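Local structure of endo-alpha-mannosidase (Bacteroides thetaiotaomicron, 4ACY) at residues 62-67 with 85-90; 45-50 with 121-126; 57-62 with 80-85. The protein hydrolyses internal alpha-mannosidic linkages of N-glycans as an endo-acting alpha-mannosidase of glycoside hydrolase family 99. All coordinates share one frame; numbering follows the deposited sequence. Where two conformers were deposited one is given.

Contact 1: residues 62-67 with 85-90; sequences WMHPIA and DIACNF
Trp62 and His64 pack against Ile86, Ala87 and Cys88 in a buried contact between the start of strand 64-66, with the loop residue Trp62 before it, and the loop after strand 77-79; a single backbone hydrogen bond pins it. It lies in the long excursion between the first two strands of the barrel, where the chain enters strand 64-66 and, after strand 77-79, passes back beside it. The bond runs from Ala87 N to Trp62 O, 3.0 Å long but bent, with 139° at the hydrogen and the donor tilted 21° from the carbonyl plane. Next to it the methyl CB of Ala87 is pressed on CB of His64, 3.2 Å away, a tight approach for two carbons. The chain reaches this spot through an inverse gamma turn centred on Ala87, closed by Cys88 N bonding to Ile86 O; the turn presents both the N-H and the methyl of Ala87 to the other segment. This whole piece decorates a (beta/alpha)8 barrel, the fold of the family, and strands 64-66 and 77-79 form a small antiparallel hairpin outside the barrel sheet. The indole of Trp62 runs alongside the Ile86 side chain, both pointing the same way, and its CE3 lies 4.0 Å from Ile86 CD1. Cys88 SG, set between its own backbone N and carbonyl carbon (chi1 37°), is thereby brought to the indole rim, a sulfur-aromatic contact in the ring plane, 4.0 Å from Trp62 CZ3. Tyr97 O takes the indole N-H of Trp62, while Tyr50 stacks on the ring. The His64 ring is tied to its own strand: ND1 donates to Pro65 O at 2.7 Å, in the imidazole plane and on a carbonyl lone pair. Ala87 O, in turn, is bonded to His331 ND1.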
loop_
_atom_site.group_PDB
_atom_site.type_symbol
_atom_site.label_atom_id
_atom_site.label_comp_id
_atom_site.label_asym_id
_atom_site.label_seq_id
_atom_site.Cartn_x
_atom_site.Cartn_y
_atom_site.Cartn_z
ATOM N N TRP A 62 14.770 3.274 -8.275
ATOM C CA TRP A 62 14.828 3.011 -9.713
ATOM C C TRP A 62 16.060 2.170 -10.007
ATOM O O TRP A 62 16.071 1.388 -10.956
ATOM C CB TRP A 62 14.842 4.311 -10.530
ATOM C CG TRP A 62 13.702 5.217 -10.196
ATOM C CD1 TRP A 62 13.785 6.477 -9.662
ATOM C CD2 TRP A 62 12.300 4.950 -10.375
ATOM N NE1 TRP A 62 12.529 7.001 -9.497
ATOM C CE2 TRP A 62 11.601 6.084 -9.911
ATOM C CE3 TRP A 62 11.567 3.848 -10.845
ATOM C CZ2 TRP A 62 10.208 6.172 -9.937
ATOM C CZ3 TRP A 62 10.180 3.929 -10.876
ATOM C CH2 TRP A 62 9.509 5.083 -10.405
HETATM N N MSE A 63 17.089 2.396 -9.190
HETATM C CA MSE A 63 18.214 1.493 -9.061
HETATM C C MSE A 63 17.826 0.508 -7.951
HETATM O O MSE A 63 17.375 0.924 -6.894
HETATM C CB MSE A 63 19.460 2.291 -8.679
HETATM C CG MSE A 63 20.624 1.462 -8.195
HETATM SE SE MSE A 63 22.193 2.557 -7.869
HETATM C CE MSE A 63 21.462 3.858 -6.647
ATOM N N HIS A 64 17.975 -0.792 -8.201
ATOM C CA HIS A 64 17.492 -1.789 -7.236
ATOM C C HIS A 64 18.241 -3.099 -7.433
ATOM O O HIS A 64 18.579 -3.446 -8.569
ATOM C CB HIS A 64 15.994 -1.998 -7.471
ATOM C CG HIS A 64 15.271 -2.707 -6.366
ATOM N ND1 HIS A 64 15.296 -4.079 -6.213
ATOM C CD2 HIS A 64 14.442 -2.238 -5.403
ATOM C CE1 HIS A 64 14.540 -4.421 -5.183
ATOM N NE2 HIS A 64 14.004 -3.322 -4.677
ATOM N N PRO A 65 18.513 -3.836 -6.330
ATOM C CA PRO A 65 19.150 -5.137 -6.531
ATOM C C PRO A 65 18.209 -6.126 -7.214
ATOM O O PRO A 65 16.986 -5.921 -7.245
ATOM C CB PRO A 65 19.476 -5.629 -5.104
ATOM C CG PRO A 65 19.262 -4.520 -4.200
ATOM C CD PRO A 65 18.439 -3.452 -4.911
ATOM N N ILE A 66 18.782 -7.181 -7.778
ATOM C CA ILE A 66 18.016 -8.279 -8.351
ATOM C C ILE A 66 18.096 -9.460 -7.373
ATOM O O ILE A 66 19.191 -9.944 -7.095
ATOM C CB ILE A 66 18.580 -8.703 -9.730
ATOM C CG1 ILE A 66 18.587 -7.519 -10.707
ATOM C CG2 ILE A 66 17.749 -9.825 -10.316
ATOM C CD1 ILE A 66 19.291 -7.827 -12.030
ATOM N N ALA A 67 16.943 -9.903 -6.859
ATOM C CA ALA A 67 16.907 -10.874 -5.737
ATOM C C ALA A 67 17.156 -12.303 -6.190
ATOM O O ALA A 67 16.710 -12.707 -7.268
ATOM C CB ALA A 67 15.566 -10.787 -5.017
ATOM N N ASP A 85 17.131 2.238 -17.852
ATOM C CA ASP A 85 17.133 0.816 -17.460
ATOM C C ASP A 85 16.776 0.783 -15.981
ATOM O O ASP A 85 17.648 0.934 -15.121
ATOM C CB ASP A 85 18.528 0.222 -17.708
ATOM C CG ASP A 85 18.624 -1.286 -17.397
ATOM O OD1 ASP A 85 17.592 -1.967 -17.223
ATOM O OD2 ASP A 85 19.769 -1.791 -17.370
ATOM N N ILE A 86 15.486 0.634 -15.699
ATOM C CA ILE A 86 14.973 0.870 -14.349
ATOM C C ILE A 86 14.282 -0.364 -13.742
ATOM O O ILE A 86 13.815 -1.251 -14.460
ATOM C CB ILE A 86 14.051 2.125 -14.278
ATOM C CG1 ILE A 86 12.756 1.920 -15.073
ATOM C CG2 ILE A 86 14.815 3.402 -14.746
ATOM C CD1 ILE A 86 11.697 2.996 -14.766
ATOM N N ALA A 87 14.212 -0.388 -12.411
ATOM C CA ALA A 87 13.838 -1.596 -11.664
ATOM C C ALA A 87 12.329 -1.868 -11.574
ATOM O O ALA A 87 11.755 -1.982 -10.473
ATOM C CB ALA A 87 14.452 -1.546 -10.278
ATOM N N CYS A 88 11.701 -1.978 -12.737
ATOM C CA CYS A 88 10.279 -2.255 -12.853
ATOM C C CYS A 88 9.954 -2.727 -14.260
ATOM O O CYS A 88 10.710 -2.442 -15.202
ATOM C CB CYS A 88 9.431 -1.030 -12.469
ATOM S SG CYS A 88 10.125 0.546 -12.977
ATOM N N ASN A 89 8.856 -3.466 -14.401
ATOM C CA ASN A 89 8.470 -4.009 -15.698
ATOM C C ASN A 89 7.645 -3.039 -16.548
ATOM O O ASN A 89 7.483 -3.254 -17.747
ATOM C CB ASN A 89 7.695 -5.307 -15.533
ATOM C CG ASN A 89 8.591 -6.473 -15.130
ATOM O OD1 ASN A 89 8.870 -7.385 -15.945
ATOM N ND2 ASN A 89 9.067 -6.445 -13.897
ATOM N N PHE A 90 7.075 -2.028 -15.897
ATOM C CA PHE A 90 6.390 -0.919 -16.591
ATOM C C PHE A 90 7.255 0.328 -16.446
ATOM O O PHE A 90 8.190 0.346 -15.648
ATOM C CB PHE A 90 5.018 -0.662 -15.939
ATOM C CG PHE A 90 3.995 -1.755 -16.164
ATOM C CD1 PHE A 90 3.934 -2.875 -15.327
ATOM C CD2 PHE A 90 3.059 -1.648 -17.196
ATOM C CE1 PHE A 90 2.964 -3.878 -15.520
ATOM C CE2 PHE A 90 2.089 -2.636 -17.404
ATOM C CZ PHE A 90 2.038 -3.767 -16.567
#

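Contact 2: residues 45-50 with 121-126; sequences FYYNWY and SVTWWG. With FMT (formic acid), chain F.
Tyr46 is bonded to the neighbouring strand through both its backbone polar atoms: its N donates to Ser121 O at 2.9 Å, nearly straight at 170°, and its O accepts from Thr123 N, also at 2.9 Å. Val122 CA adds a CA-H...O contact to the same Tyr46 O. This is parallel pairing between the first two strands of the (beta/alpha)8 barrel. Tyr47 N is taken by Asn328 OD1. Past the pairing a water joins the segments, taking an N-H of Asn48 ND2 and lying 2.8 Å from Thr123 O, with more acceptors in reach than it has protons for. Asn48 CG stands between its backbone N and carbonyl carbon (chi1 68°), which brings the amide to Val122 CG2, 3.6 Å from CG; its OD1 is pressed on Thr123 CG2 at 2.9 Å. Thr123 CB meets Tyr47 CD2, the side chains crossing at about a right angle, and Thr123 OG1 bonds Glu154 OE2. The hydroxyl of Tyr47 donates to O2 of a formic acid molecule, probably from the crystallisation liquor, over a short 2.5 Å, and also bonds Tyr248 OH. A phenylalanine in place of Tyr47 would probably leave the formic acid oxygen and the Tyr248 hydroxyl without this mate. Trp49 and Trp125 meet rim to rim. Phe45 and Ser121 turn to one face of the sheet; on the other, Tyr46 lies against helices 102-115 and 133-145, while strand 148-153 continues the sheet beyond Val122.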
loop_
_atom_site.group_PDB
_atom_site.type_symbol
_atom_site.label_atom_id
_atom_site.label_comp_id
_atom_site.label_asym_id
_atom_site.label_seq_id
_atom_site.Cartn_x
_atom_site.Cartn_y
_atom_site.Cartn_z
ATOM N N PHE A 45 -2.135 2.209 -1.474
ATOM C CA PHE A 45 -0.799 2.028 -0.893
ATOM C C PHE A 45 0.236 2.870 -1.665
ATOM O O PHE A 45 0.476 2.667 -2.875
ATOM C CB PHE A 45 -0.434 0.537 -0.770
ATOM C CG PHE A 45 -1.206 -0.154 0.326
ATOM C CD1 PHE A 45 -1.081 0.283 1.657
ATOM C CD2 PHE A 45 -2.088 -1.193 0.038
ATOM C CE1 PHE A 45 -1.837 -0.322 2.687
ATOM C CE2 PHE A 45 -2.826 -1.811 1.066
ATOM C CZ PHE A 45 -2.708 -1.375 2.381
ATOM N N TYR A 46 0.806 3.841 -0.963
ATOM C CA TYR A 46 1.663 4.849 -1.588
ATOM C C TYR A 46 3.107 4.670 -1.138
ATOM O O TYR A 46 3.369 4.470 0.058
ATOM C CB TYR A 46 1.174 6.251 -1.199
ATOM C CG TYR A 46 1.937 7.343 -1.911
ATOM C CD1 TYR A 46 1.550 7.762 -3.192
ATOM C CD2 TYR A 46 3.051 7.938 -1.328
ATOM C CE1 TYR A 46 2.269 8.730 -3.868
ATOM C CE2 TYR A 46 3.785 8.927 -2.001
ATOM C CZ TYR A 46 3.375 9.322 -3.274
ATOM O OH TYR A 46 4.107 10.284 -3.959
ATOM N N TYR A 47 4.040 4.774 -2.086
ATOM C CA TYR A 47 5.464 4.563 -1.841
ATOM C C TYR A 47 6.260 5.836 -2.103
ATOM O O TYR A 47 6.182 6.430 -3.189
ATOM C CB TYR A 47 5.978 3.356 -2.656
ATOM C CG TYR A 47 5.274 2.111 -2.175
ATOM C CD1 TYR A 47 4.007 1.777 -2.648
ATOM C CD2 TYR A 47 5.829 1.323 -1.164
ATOM C CE1 TYR A 47 3.315 0.681 -2.144
ATOM C CE2 TYR A 47 5.149 0.233 -0.660
ATOM C CZ TYR A 47 3.898 -0.083 -1.147
ATOM O OH TYR A 47 3.217 -1.177 -0.648
ATOM N N ASN A 48 6.973 6.268 -1.071
ATOM C CA ASN A 48 7.706 7.535 -1.109
ATOM C C ASN A 48 9.219 7.317 -1.109
ATOM O O ASN A 48 10.012 8.145 -0.616
ATOM C CB ASN A 48 7.260 8.434 0.045
ATOM C CG ASN A 48 7.685 7.894 1.407
ATOM O OD1 ASN A 48 8.008 6.711 1.553
ATOM N ND2 ASN A 48 7.704 8.771 2.404
ATOM N N TRP A 49 9.619 6.210 -1.713
ATOM C CA TRP A 49 11.000 5.770 -1.625
ATOM C C TRP A 49 11.828 6.049 -2.873
ATOM O O TRP A 49 12.976 5.645 -2.930
ATOM C CB TRP A 49 11.084 4.293 -1.211
ATOM C CG TRP A 49 10.350 3.297 -2.076
ATOM C CD1 TRP A 49 10.034 3.402 -3.410
ATOM C CD2 TRP A 49 9.877 2.020 -1.651
ATOM N NE1 TRP A 49 9.386 2.249 -3.837
ATOM C CE2 TRP A 49 9.289 1.386 -2.773
ATOM C CE3 TRP A 49 9.922 1.331 -0.426
ATOM C CZ2 TRP A 49 8.725 0.104 -2.702
ATOM C CZ3 TRP A 49 9.364 0.057 -0.352
ATOM C CH2 TRP A 49 8.771 -0.545 -1.483
ATOM N N TYR A 50 11.263 6.785 -3.830
ATOM C CA TYR A 50 11.926 6.991 -5.119
ATOM C C TYR A 50 12.790 8.231 -5.055
ATOM O O TYR A 50 12.434 9.199 -4.408
ATOM C CB TYR A 50 10.905 7.102 -6.247
ATOM C CG TYR A 50 10.076 5.845 -6.384
ATOM C CD1 TYR A 50 10.621 4.686 -6.936
ATOM C CD2 TYR A 50 8.761 5.806 -5.927
ATOM C CE1 TYR A 50 9.876 3.520 -7.044
ATOM C CE2 TYR A 50 8.000 4.651 -6.046
ATOM C CZ TYR A 50 8.571 3.511 -6.578
ATOM O OH TYR A 50 7.812 2.373 -6.657
ATOM N N SER A 121 -1.999 5.608 2.019
ATOM C CA SER A 121 -1.273 5.033 3.143
ATOM C C SER A 121 0.183 4.991 2.758
ATOM O O SER A 121 0.583 4.214 1.902
ATOM C CB SER A 121 -1.766 3.626 3.452
ATOM O OG SER A 121 -1.185 3.192 4.675
ATOM N N VAL A 122 0.973 5.872 3.353
ATOM C CA VAL A 122 2.364 5.985 2.961
ATOM C C VAL A 122 3.253 4.975 3.662
ATOM O O VAL A 122 3.207 4.824 4.892
ATOM C CB VAL A 122 2.901 7.430 3.180
ATOM C CG1 VAL A 122 2.905 7.805 4.648
ATOM C CG2 VAL A 122 4.292 7.568 2.591
ATOM N N THR A 123 4.095 4.318 2.873
ATOM C CA THR A 123 5.115 3.432 3.409
ATOM C C THR A 123 5.938 4.119 4.529
ATOM O O THR A 123 6.403 5.260 4.366
ATOM C CB THR A 123 5.987 2.908 2.234
ATOM O OG1 THR A 123 6.709 1.749 2.645
ATOM C CG2 THR A 123 6.943 4.014 1.733
ATOM N N TRP A 124 6.121 3.427 5.662
ATOM C CA TRP A 124 6.822 4.022 6.804
ATOM C C TRP A 124 7.881 3.059 7.326
ATOM O O TRP A 124 7.571 1.941 7.753
ATOM C CB TRP A 124 5.834 4.386 7.922
ATOM C CG TRP A 124 6.508 5.070 9.072
ATOM C CD1 TRP A 124 6.935 4.490 10.238
ATOM C CD2 TRP A 124 6.872 6.451 9.150
ATOM N NE1 TRP A 124 7.523 5.442 11.049
ATOM C CE2 TRP A 124 7.498 6.650 10.404
ATOM C CE3 TRP A 124 6.720 7.543 8.290
ATOM C CZ2 TRP A 124 7.974 7.909 10.819
ATOM C CZ3 TRP A 124 7.199 8.800 8.699
ATOM C CH2 TRP A 124 7.812 8.964 9.956
ATOM N N TRP A 125 9.133 3.500 7.271
ATOM C CA TRP A 125 10.268 2.609 7.520
ATOM C C TRP A 125 10.979 2.867 8.848
ATOM O O TRP A 125 12.149 2.528 9.017
ATOM C CB TRP A 125 11.225 2.647 6.317
ATOM C CG TRP A 125 10.661 1.874 5.171
ATOM C CD1 TRP A 125 9.924 2.363 4.125
ATOM C CD2 TRP A 125 10.754 0.460 4.973
ATOM N NE1 TRP A 125 9.555 1.334 3.285
ATOM C CE2 TRP A 125 10.067 0.157 3.774
ATOM C CE3 TRP A 125 11.372 -0.580 5.681
ATOM C CZ2 TRP A 125 9.953 -1.151 3.282
ATOM C CZ3 TRP A 125 11.262 -1.875 5.191
ATOM C CH2 TRP A 125 10.566 -2.148 3.993
ATOM N N GLY A 126 10.254 3.440 9.798
ATOM C CA GLY A 126 10.775 3.618 11.149
ATOM C C GLY A 126 11.630 4.849 11.344
ATOM O O GLY A 126 11.462 5.849 10.658
HETATM C C FMT F . 4.833 -3.287 1.454
HETATM O O1 FMT F . 5.543 -3.742 0.550
HETATM O O2 FMT F . 4.263 -2.195 1.393
HETATM O O HOH W 1 7.805 7.610 4.995
#

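Contact 3: residues 57-62 with 80-85; sequences GEMKHW and SGLNDD
Selenomethionine Met59 reaches across to the Gly81 carbonyl, its methyl CE 3.3 Å from Gly81 O. The side chain gets there by bending: chi2 is -59°, which swings the selenium round, and Met59 SE and CG each lie 4.0 Å from Gly81 O. The close part of the contact is at Gly81. Its CA lies 3.4 Å from Trp62 O, and a CB at this position would probably come too close to Trp62 C and Met59 CG, while the positive phi of 79° also favours glycine. Gly81 belongs to a compact loop that follows strand 77-79 of the hairpin outside the barrel. An ST turn opens it, Ser80 OG accepting from Leu82 N at 3.1 Å, and a type I' beta turn from Leu82 to Asp85 follows, with Asp85 N bonded to Leu82 O. Between the two segments the meeting is one of packing. Toward solvent it slackens: CD2 of the exposed Leu82 just touches Met59 CG at 4.1 Å, the two side chains crossing. On the buried side the indole of Trp62 leads away to Thr96 and Pro92. Asp85 OD1 is held by a salt bridge to Arg289.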
loop_
_atom_site.group_PDB
_atom_site.type_symbol
_atom_site.label_atom_id
_atom_site.label_comp_id
_atom_site.label_asym_id
_atom_site.label_seq_id
_atom_site.Cartn_x
_atom_site.Cartn_y
_atom_site.Cartn_z
ATOM N N GLY A 57 20.431 13.582 -5.545
ATOM C CA GLY A 57 21.858 13.364 -5.751
ATOM C C GLY A 57 22.256 11.948 -6.127
ATOM O O GLY A 57 23.425 11.690 -6.414
ATOM N N GLU A 58 21.300 11.022 -6.110
ATOM C CA GLU A 58 21.544 9.643 -6.548
ATOM C C GLU A 58 20.207 9.006 -6.913
ATOM O O GLU A 58 19.160 9.474 -6.446
ATOM C CB GLU A 58 22.229 8.829 -5.440
ATOM C CG GLU A 58 21.312 8.518 -4.241
ATOM C CD GLU A 58 22.061 8.105 -2.984
ATOM O OE1 GLU A 58 23.170 7.529 -3.092
ATOM O OE2 GLU A 58 21.527 8.360 -1.879
HETATM N N MSE A 59 20.235 7.966 -7.750
HETATM C CA MSE A 59 19.028 7.159 -7.993
HETATM C C MSE A 59 18.699 6.422 -6.708
HETATM O O MSE A 59 19.590 5.895 -6.042
HETATM C CB MSE A 59 19.221 6.108 -9.094
HETATM C CG MSE A 59 19.120 6.607 -10.505
HETATM SE SE MSE A 59 17.416 7.445 -10.938
HETATM C CE MSE A 59 17.897 8.118 -12.730
ATOM N N LYS A 60 17.421 6.409 -6.359
ATOM C CA LYS A 60 16.945 5.611 -5.242
ATOM C C LYS A 60 15.761 4.805 -5.727
ATOM O O LYS A 60 14.810 5.342 -6.287
ATOM C CB LYS A 60 16.546 6.495 -4.059
ATOM C CG LYS A 60 17.669 7.321 -3.485
ATOM C CD LYS A 60 17.172 8.121 -2.283
ATOM C CE LYS A 60 18.279 8.995 -1.693
ATOM N NZ LYS A 60 17.705 10.139 -0.901
ATOM N N HIS A 61 15.834 3.499 -5.514
ATOM C CA HIS A 61 14.785 2.549 -5.924
ATOM C C HIS A 61 14.627 2.259 -7.423
ATOM O O HIS A 61 14.371 1.107 -7.806
ATOM C CB HIS A 61 13.446 2.844 -5.236
ATOM C CG HIS A 61 13.321 2.178 -3.904
ATOM N ND1 HIS A 61 12.683 0.967 -3.738
ATOM C CD2 HIS A 61 13.801 2.523 -2.683
ATOM C CE1 HIS A 61 12.759 0.604 -2.467
ATOM N NE2 HIS A 61 13.432 1.529 -1.806
ATOM N N TRP A 62 14.770 3.274 -8.275
ATOM C CA TRP A 62 14.828 3.011 -9.713
ATOM C C TRP A 62 16.060 2.170 -10.007
ATOM O O TRP A 62 16.071 1.388 -10.956
ATOM C CB TRP A 62 14.842 4.311 -10.530
ATOM C CG TRP A 62 13.702 5.217 -10.196
ATOM C CD1 TRP A 62 13.785 6.477 -9.662
ATOM C CD2 TRP A 62 12.300 4.950 -10.375
ATOM N NE1 TRP A 62 12.529 7.001 -9.497
ATOM C CE2 TRP A 62 11.601 6.084 -9.911
ATOM C CE3 TRP A 62 11.567 3.848 -10.845
ATOM C CZ2 TRP A 62 10.208 6.172 -9.937
ATOM C CZ3 TRP A 62 10.180 3.929 -10.876
ATOM C CH2 TRP A 62 9.509 5.083 -10.405
ATOM N N SER A 80 20.687 -0.607 -12.741
ATOM C CA SER A 80 21.352 0.669 -12.404
ATOM C C SER A 80 20.434 1.876 -12.207
ATOM O O SER A 80 20.786 2.824 -11.495
ATOM C CB SER A 80 22.386 1.012 -13.473
ATOM O OG SER A 80 21.734 1.299 -14.688
ATOM N N GLY A 81 19.273 1.849 -12.851
ATOM C CA GLY A 81 18.368 3.000 -12.876
ATOM C C GLY A 81 18.818 4.042 -13.892
ATOM O O GLY A 81 18.143 5.066 -14.088
ATOM N N LEU A 82 19.959 3.779 -14.533
ATOM C CA LEU A 82 20.543 4.692 -15.531
ATOM C C LEU A 82 20.246 4.236 -16.962
ATOM O O LEU A 82 19.905 3.072 -17.199
ATOM C CB LEU A 82 22.058 4.829 -15.302
ATOM C CG LEU A 82 22.524 5.140 -13.865
ATOM C CD1 LEU A 82 24.030 4.956 -13.709
ATOM C CD2 LEU A 82 22.090 6.519 -13.385
ATOM N N ASN A 83 20.347 5.163 -17.919
ATOM C CA ASN A 83 20.079 4.874 -19.337
ATOM C C ASN A 83 18.702 4.275 -19.571
ATOM O O ASN A 83 18.550 3.392 -20.414
ATOM C CB ASN A 83 21.164 3.959 -19.942
ATOM C CG ASN A 83 22.556 4.466 -19.678
ATOM O OD1 ASN A 83 22.943 5.518 -20.184
ATOM N ND2 ASN A 83 23.319 3.733 -18.867
ATOM N N ASP A 84 17.718 4.750 -18.807
ATOM C CA ASP A 84 16.322 4.300 -18.892
ATOM C C ASP A 84 16.142 2.807 -18.541
ATOM O O ASP A 84 15.130 2.207 -18.879
ATOM C CB ASP A 84 15.690 4.629 -20.265
ATOM C CG ASP A 84 15.746 6.133 -20.612
ATOM O OD1 ASP A 84 15.987 6.972 -19.714
ATOM O OD2 ASP A 84 15.557 6.468 -21.801
ATOM N N ASP A 85 17.131 2.238 -17.852
ATOM C CA ASP A 85 17.133 0.816 -17.460
ATOM C C ASP A 85 16.776 0.783 -15.981
ATOM O O ASP A 85 17.648 0.934 -15.121
ATOM C CB ASP A 85 18.528 0.222 -17.708
ATOM C CG ASP A 85 18.624 -1.286 -17.397
ATOM O OD1 ASP A 85 17.592 -1.967 -17.223
ATOM O OD2 ASP A 85 19.769 -1.791 -17.370
#

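Contacts 1 and 3 belong to one excursion outside the barrel: they share Trp62 and Asp85, their segments alternate along the chain, and their centres are about 8 Å apart. Contact 2 belongs to the barrel itself, its centre about 17 Å from that of contact 1 and about 18 Å from that of contact 3. Aromatic rings bridge the gap. Tyr50 CD1 approaches Trp62 CZ2 to 3.4 Å, and His61 stacks on Trp49. Formic acid bound at Tyr47, and glycerol near Trp49, His61 and His64, probably all from the crystallisation liquor, are consistent with a pocket at the C-terminal ends of the barrel strands, where such barrels carry their active sites.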